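Local coordinates for protein walker-Type ATPase (Pyrococcus abyssi, PDB 2QEN) that binds ADP and magnesium through a Walker-type P-loop and is probably an ATP-binding ATPase, though its cellular function is unknown, at residues Thr34-Ile39 with Val198-Phe203; Asp236-Trp241 with Ile339-Val344; Arg289-Gly294 with Asn335-Ala340. The protein carries 1 engineered substitution. All coordinates share one frame; numbering follows the deposited sequence.

Contact 1 of 3, residues Thr34-Ile39 with Val198-Phe203; sequences TLLLGI and VLVKPF
Residues 34-37 and 198-199 run parallel as neighbouring strands, Leu36 level with Val198 and Leu37 with Leu199, and three nearly straight backbone hydrogen bonds zip them together. Val198 N gives to Leu35 O at 2.8 Å, Leu37 N to Val198 O, and Val200 N to Leu37 O at 2.7 Å. Beyond them a water takes over: it accepts from Ile39 N and donates to Val200 O as the chains diverge.

On one face of the sheet Leu36 meets both valines of the other segment. Its CG stands anti to the backbone N (chi1 -175°), which brings CD1 across Val198 to touch Val198 CG1 at 3.6 Å; the same methyl meets Val200 CG2 at 3.8 Å. Thr34 CG2 grazes Val198 CG2 on this side, where helix 18-30 packs and Ser27 bonds to Thr34 OG1. The other face carries Leu37 and Leu199, whose CD1 methyls are 4.4 Å apart, and helix 174-181 lies against Leu37.

Strand 33-37 thus joins edge strand 196-199 to the five-stranded parallel sheet of a P-loop NTPase and leads directly into the Walker A loop, where Gly38 O accepts from Lys44 NZ. Three main-chain bonds fix the alignment of the strands and aliphatic contacts pack both faces; past Val200 N direct pairing gives way to a water bridge at Ile39.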
ATOM      1  N   THR A  34      13.304   3.488   4.438  1.00 28.86           N
ATOM      2  CA  THR A  34      12.205   3.079   5.336  1.00 28.62           C
ATOM      3  C   THR A  34      11.166   2.315   4.521  1.00 28.14           C
ATOM      4  O   THR A  34      10.848   2.714   3.404  1.00 28.93           O
ATOM      5  CB  THR A  34      11.570   4.331   6.009  1.00 28.70           C
ATOM      6  OG1 THR A  34      12.525   4.920   6.890  1.00 29.63           O
ATOM      7  CG2 THR A  34      10.308   4.004   6.813  1.00 28.93           C
ATOM      8  N   LEU A  35      10.658   1.213   5.067  1.00 27.45           N
ATOM      9  CA  LEU A  35       9.549   0.484   4.449  1.00 26.81           C
ATOM     10  C   LEU A  35       8.248   0.744   5.210  1.00 26.46           C
ATOM     11  O   LEU A  35       8.200   0.606   6.436  1.00 26.93           O
ATOM     12  CB  LEU A  35       9.835  -1.031   4.346  1.00 26.49           C
ATOM     13  CG  LEU A  35      11.249  -1.479   3.938  1.00 27.80           C
ATOM     14  CD1 LEU A  35      11.374  -2.997   3.889  1.00 26.94           C
ATOM     15  CD2 LEU A  35      11.672  -0.853   2.601  1.00 28.84           C
ATOM     16  N   LEU A  36       7.203   1.146   4.489  1.00 25.62           N
ATOM     17  CA  LEU A  36       5.902   1.328   5.092  1.00 24.94           C
ATOM     18  C   LEU A  36       4.976   0.190   4.657  1.00 24.90           C
ATOM     19  O   LEU A  36       4.623   0.083   3.483  1.00 25.11           O
ATOM     20  CB  LEU A  36       5.329   2.701   4.750  1.00 25.33           C
ATOM     21  CG  LEU A  36       4.006   3.074   5.421  1.00 24.34           C
ATOM     22  CD1 LEU A  36       4.266   3.458   6.859  1.00 22.89           C
ATOM     23  CD2 LEU A  36       3.339   4.222   4.666  1.00 23.94           C
ATOM     24  N   LEU A  37       4.602  -0.657   5.614  1.00 23.75           N
ATOM     25  CA  LEU A  37       4.040  -1.979   5.313  1.00 23.73           C
ATOM     26  C   LEU A  37       2.697  -2.257   5.967  1.00 23.59           C
ATOM     27  O   LEU A  37       2.451  -1.835   7.102  1.00 23.54           O
ATOM     28  CB  LEU A  37       5.039  -3.067   5.741  1.00 23.35           C
ATOM     29  CG  LEU A  37       6.471  -2.964   5.205  1.00 23.32           C
ATOM     30  CD1 LEU A  37       7.395  -4.017   5.871  1.00 23.01           C
ATOM     31  CD2 LEU A  37       6.503  -3.094   3.672  1.00 21.71           C
ATOM     32  N   GLY A  38       1.841  -2.977   5.243  1.00 24.17           N
ATOM     33  CA  GLY A  38       0.529  -3.389   5.731  1.00 24.40           C
ATOM     34  C   GLY A  38      -0.405  -3.854   4.627  1.00 25.58           C
ATOM     35  O   GLY A  38      -0.114  -3.709   3.439  1.00 25.78           O
ATOM     36  N   ILE A  39      -1.532  -4.415   5.042  1.00 26.13           N
ATOM     37  CA  ILE A  39      -2.612  -4.895   4.166  1.00 27.70           C
ATOM     38  C   ILE A  39      -3.140  -3.789   3.240  1.00 27.26           C
ATOM     39  O   ILE A  39      -3.116  -2.605   3.590  1.00 27.07           O
ATOM     40  CB  ILE A  39      -3.783  -5.442   5.059  1.00 27.57           C
ATOM     41  CG1 ILE A  39      -3.276  -6.503   6.045  1.00 30.13           C
ATOM     42  CG2 ILE A  39      -4.947  -6.001   4.259  1.00 31.01           C
ATOM     43  CD1 ILE A  39      -2.471  -7.602   5.445  1.00 31.46           C
ATOM     44  N   VAL A 198       8.016   0.436   9.198  1.00 31.84           N
ATOM     45  CA  VAL A 198       6.843   0.970   9.860  1.00 31.72           C
ATOM     46  C   VAL A 198       5.611   0.182   9.394  1.00 32.03           C
ATOM     47  O   VAL A 198       5.294   0.136   8.192  1.00 32.67           O
ATOM     48  CB  VAL A 198       6.729   2.503   9.638  1.00 32.09           C
ATOM     49  CG1 VAL A 198       5.450   3.057  10.281  1.00 31.19           C
ATOM     50  CG2 VAL A 198       7.980   3.198  10.209  1.00 30.61           C
ATOM     51  N   LEU A 199       4.964  -0.463  10.361  1.00 31.29           N
ATOM     52  CA  LEU A 199       3.840  -1.357  10.161  1.00 31.14           C
ATOM     53  C   LEU A 199       2.525  -0.639  10.433  1.00 31.05           C
ATOM     54  O   LEU A 199       2.339  -0.074  11.517  1.00 30.78           O
ATOM     55  CB  LEU A 199       3.955  -2.542  11.121  1.00 31.29           C
ATOM     56  CG  LEU A 199       4.880  -3.747  10.854  1.00 31.35           C
ATOM     57  CD1 LEU A 199       6.133  -3.420  10.086  1.00 29.34           C
ATOM     58  CD2 LEU A 199       5.218  -4.463  12.168  1.00 30.92           C
ATOM     59  N   VAL A 200       1.629  -0.669   9.439  1.00 30.63           N
ATOM     60  CA  VAL A 200       0.285  -0.096   9.555  1.00 30.22           C
ATOM     61  C   VAL A 200      -0.742  -1.229   9.594  1.00 30.34           C
ATOM     62  O   VAL A 200      -0.954  -1.933   8.604  1.00 30.16           O
ATOM     63  CB  VAL A 200      -0.050   0.920   8.409  1.00 30.05           C
ATOM     64  CG1 VAL A 200      -1.401   1.568   8.650  1.00 29.44           C
ATOM     65  CG2 VAL A 200       1.032   1.991   8.271  1.00 29.19           C
ATOM     66  N   LYS A 201      -1.380  -1.372  10.755  1.00 30.41           N
ATOM     67  CA  LYS A 201      -2.326  -2.439  11.035  1.00 29.99           C
ATOM     68  C   LYS A 201      -3.749  -1.891  11.055  1.00 29.45           C
ATOM     69  O   LYS A 201      -3.931  -0.683  11.236  1.00 28.90           O
ATOM     70  CB  LYS A 201      -2.013  -3.037  12.410  1.00 30.68           C
ATOM     71  CG  LYS A 201      -0.558  -3.452  12.630  1.00 33.74           C
ATOM     72  CD  LYS A 201      -0.175  -4.649  11.756  1.00 38.85           C
ATOM     73  CE  LYS A 201       1.007  -5.417  12.345  1.00 42.28           C
ATOM     74  NZ  LYS A 201       1.538  -6.412  11.366  1.00 44.57           N
ATOM     75  N   PRO A 202      -4.762  -2.776  10.873  1.00 28.85           N
ATOM     76  CA  PRO A 202      -6.168  -2.414  11.091  1.00 29.13           C
ATOM     77  C   PRO A 202      -6.394  -1.805  12.466  1.00 29.29           C
ATOM     78  O   PRO A 202      -5.743  -2.213  13.425  1.00 30.11           O
ATOM     79  CB  PRO A 202      -6.896  -3.766  11.029  1.00 28.54           C
ATOM     80  CG  PRO A 202      -6.060  -4.617  10.159  1.00 28.31           C
ATOM     81  CD  PRO A 202      -4.627  -4.180  10.426  1.00 28.94           C
ATOM     82  N   PHE A 203      -7.303  -0.838  12.555  1.00 29.39           N
ATOM     83  CA  PHE A 203      -7.745  -0.288  13.830  1.00 29.51           C
ATOM     84  C   PHE A 203      -8.225  -1.410  14.741  1.00 29.90           C
ATOM     85  O   PHE A 203      -8.819  -2.388  14.267  1.00 29.47           O
ATOM     86  CB  PHE A 203      -8.930   0.673  13.631  1.00 29.62           C
ATOM     87  CG  PHE A 203      -8.610   1.926  12.844  1.00 30.76           C
ATOM     88  CD1 PHE A 203      -7.345   2.531  12.910  1.00 30.75           C
ATOM     89  CD2 PHE A 203      -9.607   2.536  12.068  1.00 31.78           C
ATOM     90  CE1 PHE A 203      -7.072   3.703  12.193  1.00 31.03           C
ATOM     91  CE2 PHE A 203      -9.339   3.716  11.355  1.00 32.18           C
ATOM     92  CZ  PHE A 203      -8.071   4.291  11.409  1.00 30.50           C
TER
HETATM   93  O   HOH W   1      -1.955  -4.298   7.906  1.00 23.42           O

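Contact 2 of 3, residues Asp236-Trp241 with Ile339-Val344; sequences DGIPGW and IADPVV. With ADP (adenosine-5'-diphosphate), chain C.
Two helix starts face each other here: helix 239-252, whose first turn lies against the ADP in the P-loop ATPase fold, and the C-terminal helix 342-348, which follows strand 336-339 of what is probably a winged-helix domain.

The polar link is a single strong hydrogen bond. Trp241 NE1 gives to Asp341 OD2 at 2.7 Å, nearly straight at 173°; the oxygen lies in the indole plane and uses its syn lone pair. The carboxylate is turned 38° from the ring. Its other oxygen, OD1, accepts from Val343 N at 2.9 Å, met from above the carboxylate plane, so Asp341 N-caps its own helix while receiving the indole. With CG anti to the backbone N (chi1 179°), the group spans both tasks, and two donors and the helix start would probably favour its ionised form.

Apolar contacts back up this bond. Val343 lies over one face of the indole, its CB 3.9 Å from the centroid of the five-membered ring in a CH-pi contact, and Val343 CG2 reaches Trp241 CD1 at 3.5 Å. Ala266 and Ile270 of helix 255-280 also touch the indole. Arg41 of the ADP site touches it too. An alanine in place of Trp241 would take away the indole donor of Asp341 and the ring under Val343, and would probably loosen the join between the two helix starts. Farther out, Pro342 CG is pressed tightly against Asp236 CB, 3.3 Å away, just after helix 225-235.

Toward the nucleotide, Pro239 CB sits 3.4 Å from C8 of the adenine, and Gly240 CA comes within 3.3 Å of the ribose O4'.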
ATOM      1  N   ASP A 236     -14.398  -4.910  10.608  1.00 36.10           N
ATOM      2  CA  ASP A 236     -13.111  -5.242  11.306  1.00 36.66           C
ATOM      3  C   ASP A 236     -11.866  -4.304  11.172  1.00 36.37           C
ATOM      4  O   ASP A 236     -10.715  -4.762  10.936  1.00 35.98           O
ATOM      5  CB  ASP A 236     -12.706  -6.709  11.020  1.00 37.66           C
ATOM      6  CG  ASP A 236     -13.485  -7.779  11.884  1.00 40.68           C
ATOM      7  OD1 ASP A 236     -14.424  -7.473  12.675  1.00 43.40           O
ATOM      8  OD2 ASP A 236     -13.121  -8.976  11.767  1.00 43.83           O
ATOM      9  N   GLY A 237     -12.062  -3.000  11.340  1.00 35.60           N
ATOM     10  CA  GLY A 237     -10.884  -2.098  11.457  1.00 33.80           C
ATOM     11  C   GLY A 237     -10.175  -1.666  10.175  1.00 33.35           C
ATOM     12  O   GLY A 237      -9.130  -0.997  10.233  1.00 32.58           O
ATOM     13  N   ILE A 238     -10.726  -2.033   9.019  1.00 32.79           N
ATOM     14  CA  ILE A 238     -10.158  -1.605   7.742  1.00 32.64           C
ATOM     15  C   ILE A 238     -10.762  -0.245   7.369  1.00 31.88           C
ATOM     16  O   ILE A 238     -11.948  -0.164   7.072  1.00 31.90           O
ATOM     17  CB  ILE A 238     -10.406  -2.637   6.595  1.00 33.27           C
ATOM     18  CG1 ILE A 238     -10.089  -4.075   7.056  1.00 35.40           C
ATOM     19  CG2 ILE A 238      -9.656  -2.222   5.296  1.00 31.66           C
ATOM     20  CD1 ILE A 238      -8.642  -4.483   6.971  1.00 36.57           C
ATOM     21  N   PRO A 239      -9.957   0.830   7.422  1.00 31.43           N
ATOM     22  CA  PRO A 239     -10.504   2.164   7.187  1.00 31.29           C
ATOM     23  C   PRO A 239     -11.164   2.319   5.816  1.00 31.20           C
ATOM     24  O   PRO A 239     -12.125   3.061   5.706  1.00 31.15           O
ATOM     25  CB  PRO A 239      -9.274   3.073   7.299  1.00 31.03           C
ATOM     26  CG  PRO A 239      -8.305   2.301   8.139  1.00 31.23           C
ATOM     27  CD  PRO A 239      -8.514   0.877   7.738  1.00 31.30           C
ATOM     28  N   GLY A 240     -10.657   1.621   4.796  1.00 30.76           N
ATOM     29  CA  GLY A 240     -11.231   1.682   3.449  1.00 30.99           C
ATOM     30  C   GLY A 240     -12.702   1.290   3.443  1.00 31.15           C
ATOM     31  O   GLY A 240     -13.532   1.978   2.844  1.00 31.52           O
ATOM     32  N   TRP A 241     -13.028   0.206   4.149  1.00 30.31           N
ATOM     33  CA  TRP A 241     -14.408  -0.272   4.225  1.00 29.97           C
ATOM     34  C   TRP A 241     -15.277   0.536   5.199  1.00 29.51           C
ATOM     35  O   TRP A 241     -16.459   0.757   4.943  1.00 29.24           O
ATOM     36  CB  TRP A 241     -14.444  -1.770   4.535  1.00 29.54           C
ATOM     37  CG  TRP A 241     -13.591  -2.623   3.576  1.00 29.10           C
ATOM     38  CD1 TRP A 241     -12.658  -3.557   3.927  1.00 29.92           C
ATOM     39  CD2 TRP A 241     -13.616  -2.609   2.133  1.00 28.70           C
ATOM     40  NE1 TRP A 241     -12.098  -4.121   2.797  1.00 30.38           N
ATOM     41  CE2 TRP A 241     -12.668  -3.554   1.687  1.00 29.15           C
ATOM     42  CE3 TRP A 241     -14.343  -1.886   1.182  1.00 29.91           C
ATOM     43  CZ2 TRP A 241     -12.444  -3.810   0.336  1.00 29.09           C
ATOM     44  CZ3 TRP A 241     -14.092  -2.117  -0.178  1.00 29.99           C
ATOM     45  CH2 TRP A 241     -13.157  -3.083  -0.581  1.00 29.86           C
ATOM     46  N   ILE A 339      -7.941 -15.410   5.540  1.00 29.26           N
ATOM     47  CA  ILE A 339      -7.983 -14.248   4.670  1.00 28.84           C
ATOM     48  C   ILE A 339      -7.559 -13.027   5.516  1.00 28.57           C
ATOM     49  O   ILE A 339      -8.099 -12.784   6.603  1.00 28.51           O
ATOM     50  CB  ILE A 339      -9.389 -14.058   4.039  1.00 28.64           C
ATOM     51  CG1 ILE A 339      -9.906 -15.358   3.394  1.00 29.15           C
ATOM     52  CG2 ILE A 339      -9.419 -12.884   3.067  1.00 28.89           C
ATOM     53  CD1 ILE A 339      -9.059 -15.956   2.288  1.00 29.05           C
ATOM     54  N   ALA A 340      -6.565 -12.299   5.016  1.00 27.94           N
ATOM     55  CA  ALA A 340      -6.014 -11.133   5.698  1.00 27.90           C
ATOM     56  C   ALA A 340      -7.061 -10.039   5.958  1.00 27.85           C
ATOM     57  O   ALA A 340      -7.047  -9.413   7.024  1.00 28.27           O
ATOM     58  CB  ALA A 340      -4.827 -10.570   4.904  1.00 27.56           C
ATOM     59  N   ASP A 341      -7.935  -9.802   4.977  1.00 27.48           N
ATOM     60  CA  ASP A 341      -9.028  -8.823   5.079  1.00 27.35           C
ATOM     61  C   ASP A 341     -10.366  -9.573   5.224  1.00 27.04           C
ATOM     62  O   ASP A 341     -10.766 -10.287   4.318  1.00 26.79           O
ATOM     63  CB  ASP A 341      -9.034  -7.926   3.827  1.00 27.32           C
ATOM     64  CG  ASP A 341     -10.159  -6.871   3.831  1.00 28.06           C
ATOM     65  OD1 ASP A 341     -11.085  -6.919   4.674  1.00 28.61           O
ATOM     66  OD2 ASP A 341     -10.125  -5.977   2.955  1.00 29.04           O
ATOM     67  N   PRO A 342     -11.067  -9.401   6.365  1.00 27.04           N
ATOM     68  CA  PRO A 342     -12.333 -10.108   6.645  1.00 26.85           C
ATOM     69  C   PRO A 342     -13.471  -9.802   5.664  1.00 26.74           C
ATOM     70  O   PRO A 342     -14.375 -10.621   5.498  1.00 26.79           O
ATOM     71  CB  PRO A 342     -12.712  -9.602   8.040  1.00 26.88           C
ATOM     72  CG  PRO A 342     -11.999  -8.318   8.179  1.00 26.90           C
ATOM     73  CD  PRO A 342     -10.695  -8.514   7.478  1.00 26.74           C
ATOM     74  N   VAL A 343     -13.437  -8.622   5.046  1.00 26.59           N
ATOM     75  CA  VAL A 343     -14.375  -8.272   3.981  1.00 26.35           C
ATOM     76  C   VAL A 343     -14.110  -9.090   2.693  1.00 26.94           C
ATOM     77  O   VAL A 343     -15.049  -9.559   2.048  1.00 27.49           O
ATOM     78  CB  VAL A 343     -14.406  -6.742   3.759  1.00 26.14           C
ATOM     79  CG1 VAL A 343     -15.319  -6.347   2.596  1.00 25.24           C
ATOM     80  CG2 VAL A 343     -14.835  -6.049   5.039  1.00 25.34           C
ATOM     81  N   VAL A 344     -12.840  -9.286   2.332  1.00 27.44           N
ATOM     82  CA  VAL A 344     -12.485 -10.227   1.263  1.00 27.62           C
ATOM     83  C   VAL A 344     -13.075 -11.621   1.545  1.00 28.33           C
ATOM     84  O   VAL A 344     -13.683 -12.229   0.666  1.00 28.53           O
ATOM     85  CB  VAL A 344     -10.951 -10.272   0.990  1.00 27.35           C
ATOM     86  CG1 VAL A 344     -10.583 -11.357  -0.033  1.00 27.45           C
ATOM     87  CG2 VAL A 344     -10.473  -8.940   0.486  1.00 26.67           C
TER
HETATM   88  PB  ADP C 999      -3.562   1.580   1.276  1.00 25.32           P
HETATM   89  O1B ADP C 999      -3.032   1.050   2.586  1.00 26.10           O
HETATM   90  O2B ADP C 999      -2.626   2.590   0.649  1.00 25.79           O
HETATM   91  O3B ADP C 999      -4.033   0.543   0.291  1.00 26.33           O
HETATM   92  PA  ADP C 999      -5.358   3.920   1.478  1.00 26.61           P
HETATM   93  O1A ADP C 999      -4.446   4.894   2.178  1.00 25.17           O
HETATM   94  O2A ADP C 999      -5.731   4.134   0.044  1.00 22.84           O
HETATM   95  O3A ADP C 999      -4.892   2.372   1.714  1.00 26.10           O
HETATM   96  O5' ADP C 999      -6.698   3.894   2.384  1.00 26.65           O
HETATM   97  C5' ADP C 999      -7.942   3.354   1.928  1.00 25.42           C
HETATM   98  C4' ADP C 999      -9.034   4.403   2.173  1.00 26.73           C
HETATM   99  O4' ADP C 999      -9.435   4.399   3.556  1.00 25.55           O
HETATM  100  C3' ADP C 999      -8.618   5.851   1.912  1.00 26.32           C
HETATM  101  O3' ADP C 999      -8.912   6.276   0.587  1.00 27.79           O
HETATM  102  C2' ADP C 999      -9.480   6.635   2.849  1.00 26.33           C
HETATM  103  O2' ADP C 999     -10.798   6.550   2.314  1.00 25.75           O
HETATM  104  C1' ADP C 999      -9.582   5.737   4.045  1.00 24.43           C
HETATM  105  N9  ADP C 999      -8.610   5.926   5.145  1.00 24.15           N
HETATM  106  C8  ADP C 999      -7.480   5.214   5.311  1.00 23.37           C
HETATM  107  N7  ADP C 999      -6.844   5.559   6.456  1.00 23.56           N
HETATM  108  C5  ADP C 999      -7.580   6.518   7.047  1.00 23.88           C
HETATM  109  C6  ADP C 999      -7.488   7.328   8.279  1.00 23.98           C
HETATM  110  N6  ADP C 999      -6.453   7.175   9.136  1.00 23.88           N
HETATM  111  N1  ADP C 999      -8.478   8.223   8.524  1.00 23.78           N
HETATM  112  C2  ADP C 999      -9.500   8.394   7.680  1.00 23.87           C
HETATM  113  N3  ADP C 999      -9.666   7.678   6.552  1.00 24.64           N
HETATM  114  C4  ADP C 999      -8.752   6.748   6.182  1.00 24.21           C

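Contact 3 of 3, residues Arg289-Gly294 with Asn335-Ala340; sequences RAIALG and NTYKIA
Ile291, in the last turn of helix 282-292, points its side chain at strand 336-339 and carries most of this contact. Its CB lies 4.1 Å from Ile339 CD1. From there the chain forks. The CG2 branch, anti to the backbone N, drops onto the strand backbone, meeting Tyr337 O at 3.7 Å and Lys338 CA at 3.9 Å, and also touches Ile339 CD1 at 3.9 Å. The other branch leaves through CG1, anti to the carbonyl carbon (chi1 -63°), and extends with chi2 at 170° so that the terminal CD1 arrives at Tyr337 CB, 3.8 Å away. One residue thus spreads along one side of the strand, CG2 over its backbone and CD1 at Tyr337 CB.

Ile339 closes the other end. Its CG1 and CD1 bend back toward the helix, CG1 coming 4.3 Å from Ala292 CB, while Val344, Ala345 and Leu348 of helix 342-348 pack around it. The Tyr337 ring leads away to Trp298 and Ile301 of helix 298-307.

No hydrogen bond crosses between the segments; aliphatic carbon does the joining. The helix finishes just beyond, in a Schellman motif at Gly294, where Gly294 N gives to Ile291 O. Strand 336-339 pairs antiparallel with 330-333 as a two-stranded hairpin, and a helix packed by its apolar side against such a hairpin is consistent with the core of a winged helix-turn-helix domain.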
ATOM      1  N   ARG A 289     -11.172 -19.160  -1.824  1.00 27.95           N
ATOM      2  CA  ARG A 289     -12.548 -19.506  -1.480  1.00 28.12           C
ATOM      3  C   ARG A 289     -12.633 -20.611  -0.417  1.00 27.40           C
ATOM      4  O   ARG A 289     -13.384 -20.476   0.556  1.00 27.21           O
ATOM      5  CB  ARG A 289     -13.359 -19.844  -2.717  1.00 28.88           C
ATOM      6  CG  ARG A 289     -14.847 -19.840  -2.451  1.00 31.33           C
ATOM      7  CD  ARG A 289     -15.649 -19.793  -3.731  1.00 35.71           C
ATOM      8  NE  ARG A 289     -15.782 -18.435  -4.262  1.00 38.73           N
ATOM      9  CZ  ARG A 289     -15.254 -18.019  -5.410  1.00 39.90           C
ATOM     10  NH1 ARG A 289     -14.539 -18.847  -6.159  1.00 39.92           N
ATOM     11  NH2 ARG A 289     -15.447 -16.768  -5.809  1.00 40.93           N
ATOM     12  N   ALA A 290     -11.841 -21.672  -0.580  1.00 26.24           N
ATOM     13  CA  ALA A 290     -11.756 -22.744   0.403  1.00 25.79           C
ATOM     14  C   ALA A 290     -11.488 -22.221   1.828  1.00 25.50           C
ATOM     15  O   ALA A 290     -12.215 -22.561   2.758  1.00 25.52           O
ATOM     16  CB  ALA A 290     -10.666 -23.786  -0.021  1.00 25.81           C
ATOM     17  N   ILE A 291     -10.438 -21.416   1.985  1.00 25.12           N
ATOM     18  CA  ILE A 291     -10.071 -20.791   3.268  1.00 25.34           C
ATOM     19  C   ILE A 291     -11.217 -19.957   3.849  1.00 25.51           C
ATOM     20  O   ILE A 291     -11.582 -20.137   5.011  1.00 26.09           O
ATOM     21  CB  ILE A 291      -8.762 -19.950   3.150  1.00 25.59           C
ATOM     22  CG1 ILE A 291      -7.589 -20.869   2.777  1.00 25.75           C
ATOM     23  CG2 ILE A 291      -8.459 -19.144   4.461  1.00 23.69           C
ATOM     24  CD1 ILE A 291      -6.303 -20.158   2.390  1.00 25.93           C
ATOM     25  N   ALA A 292     -11.801 -19.085   3.026  1.00 25.25           N
ATOM     26  CA  ALA A 292     -12.978 -18.306   3.397  1.00 25.52           C
ATOM     27  C   ALA A 292     -14.147 -19.153   3.906  1.00 25.85           C
ATOM     28  O   ALA A 292     -14.929 -18.688   4.753  1.00 26.61           O
ATOM     29  CB  ALA A 292     -13.437 -17.411   2.200  1.00 25.27           C
ATOM     30  N   LEU A 293     -14.287 -20.374   3.377  1.00 25.60           N
ATOM     31  CA  LEU A 293     -15.361 -21.290   3.799  1.00 26.32           C
ATOM     32  C   LEU A 293     -14.993 -22.149   5.028  1.00 26.14           C
ATOM     33  O   LEU A 293     -15.762 -23.018   5.421  1.00 26.11           O
ATOM     34  CB  LEU A 293     -15.815 -22.204   2.636  1.00 26.48           C
ATOM     35  CG  LEU A 293     -16.447 -21.590   1.374  1.00 28.29           C
ATOM     36  CD1 LEU A 293     -16.502 -22.639   0.276  1.00 30.71           C
ATOM     37  CD2 LEU A 293     -17.843 -21.077   1.637  1.00 28.61           C
ATOM     38  N   GLY A 294     -13.811 -21.921   5.608  1.00 26.25           N
ATOM     39  CA  GLY A 294     -13.363 -22.670   6.776  1.00 25.97           C
ATOM     40  C   GLY A 294     -12.475 -23.872   6.518  1.00 25.57           C
ATOM     41  O   GLY A 294     -12.145 -24.603   7.443  1.00 26.06           O
ATOM     42  N   ASN A 335      -0.666 -22.350  12.926  1.00 35.78           N
ATOM     43  CA  ASN A 335      -0.904 -23.443  11.991  1.00 35.51           C
ATOM     44  C   ASN A 335      -2.279 -23.395  11.287  1.00 35.25           C
ATOM     45  O   ASN A 335      -2.883 -24.434  10.988  1.00 35.27           O
ATOM     46  CB  ASN A 335      -0.690 -24.784  12.710  1.00 36.12           C
ATOM     47  CG  ASN A 335      -0.670 -25.966  11.759  1.00 36.19           C
ATOM     48  OD1 ASN A 335      -0.074 -25.896  10.680  1.00 36.20           O
ATOM     49  ND2 ASN A 335      -1.320 -27.065  12.162  1.00 35.02           N
ATOM     50  N   THR A 336      -2.752 -22.177  11.021  1.00 34.03           N
ATOM     51  CA  THR A 336      -4.050 -21.943  10.403  1.00 32.85           C
ATOM     52  C   THR A 336      -3.965 -20.784   9.414  1.00 31.78           C
ATOM     53  O   THR A 336      -3.339 -19.762   9.699  1.00 31.58           O
ATOM     54  CB  THR A 336      -5.120 -21.647  11.484  1.00 33.00           C
ATOM     55  OG1 THR A 336      -5.298 -22.812  12.304  1.00 34.02           O
ATOM     56  CG2 THR A 336      -6.438 -21.284  10.866  1.00 32.01           C
ATOM     57  N   TYR A 337      -4.579 -20.964   8.251  1.00 30.35           N
ATOM     58  CA  TYR A 337      -4.703 -19.894   7.256  1.00 30.18           C
ATOM     59  C   TYR A 337      -5.954 -19.051   7.453  1.00 29.74           C
ATOM     60  O   TYR A 337      -7.025 -19.565   7.792  1.00 29.41           O
ATOM     61  CB  TYR A 337      -4.670 -20.449   5.832  1.00 29.79           C
ATOM     62  CG  TYR A 337      -3.511 -21.368   5.595  1.00 30.32           C
ATOM     63  CD1 TYR A 337      -2.235 -20.854   5.383  1.00 29.46           C
ATOM     64  CD2 TYR A 337      -3.675 -22.755   5.621  1.00 30.96           C
ATOM     65  CE1 TYR A 337      -1.162 -21.685   5.175  1.00 30.54           C
ATOM     66  CE2 TYR A 337      -2.589 -23.607   5.412  1.00 31.02           C
ATOM     67  CZ  TYR A 337      -1.341 -23.062   5.185  1.00 30.32           C
ATOM     68  OH  TYR A 337      -0.250 -23.864   4.981  1.00 30.63           O
ATOM     69  N   LYS A 338      -5.800 -17.748   7.276  1.00 29.55           N
ATOM     70  CA  LYS A 338      -6.959 -16.857   7.183  1.00 30.36           C
ATOM     71  C   LYS A 338      -6.812 -15.779   6.129  1.00 29.52           C
ATOM     72  O   LYS A 338      -5.711 -15.291   5.855  1.00 29.44           O
ATOM     73  CB  LYS A 338      -7.379 -16.238   8.534  1.00 30.44           C
ATOM     74  CG  LYS A 338      -6.300 -16.020   9.550  1.00 34.25           C
ATOM     75  CD  LYS A 338      -6.339 -17.139  10.600  1.00 37.87           C
ATOM     76  CE  LYS A 338      -5.091 -17.154  11.464  1.00 39.32           C
ATOM     77  NZ  LYS A 338      -5.241 -18.106  12.616  1.00 41.16           N
ATOM     78  N   ILE A 339      -7.941 -15.410   5.540  1.00 29.26           N
ATOM     79  CA  ILE A 339      -7.983 -14.248   4.670  1.00 28.84           C
ATOM     80  C   ILE A 339      -7.559 -13.027   5.516  1.00 28.57           C
ATOM     81  O   ILE A 339      -8.099 -12.784   6.603  1.00 28.51           O
ATOM     82  CB  ILE A 339      -9.389 -14.058   4.039  1.00 28.64           C
ATOM     83  CG1 ILE A 339      -9.906 -15.358   3.394  1.00 29.15           C
ATOM     84  CG2 ILE A 339      -9.419 -12.884   3.067  1.00 28.89           C
ATOM     85  CD1 ILE A 339      -9.059 -15.956   2.288  1.00 29.05           C
ATOM     86  N   ALA A 340      -6.565 -12.299   5.016  1.00 27.94           N
ATOM     87  CA  ALA A 340      -6.014 -11.133   5.698  1.00 27.90           C
ATOM     88  C   ALA A 340      -7.061 -10.039   5.958  1.00 27.85           C
ATOM     89  O   ALA A 340      -7.047  -9.413   7.024  1.00 28.27           O
ATOM     90  CB  ALA A 340      -4.827 -10.570   4.904  1.00 27.56           C
TER

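All three contacts are largely buried, but the centre of contact 1 lies nearest the chain's centre, about 8 Å away, and that of contact 3 farthest, about 22 Å. Their chemistry follows their place: main-chain pairing within the ATPase sheet in contact 1, a side-chain hydrogen bond with aromatic packing between the ATPase part and the C-terminal helix in contact 2, and aliphatic packing alone in contact 3. Contacts 2 and 3 share Ile339 and Ala340, where strand 336-339 passes into helix 342-348. Contacts 1 and 2 meet near the nucleotide: Phe203 packs on Pro239, and its N probably bonds to Gly237 O. Ile39, in the loop after strand 33-37, touches Ala340 on the probable winged-helix side.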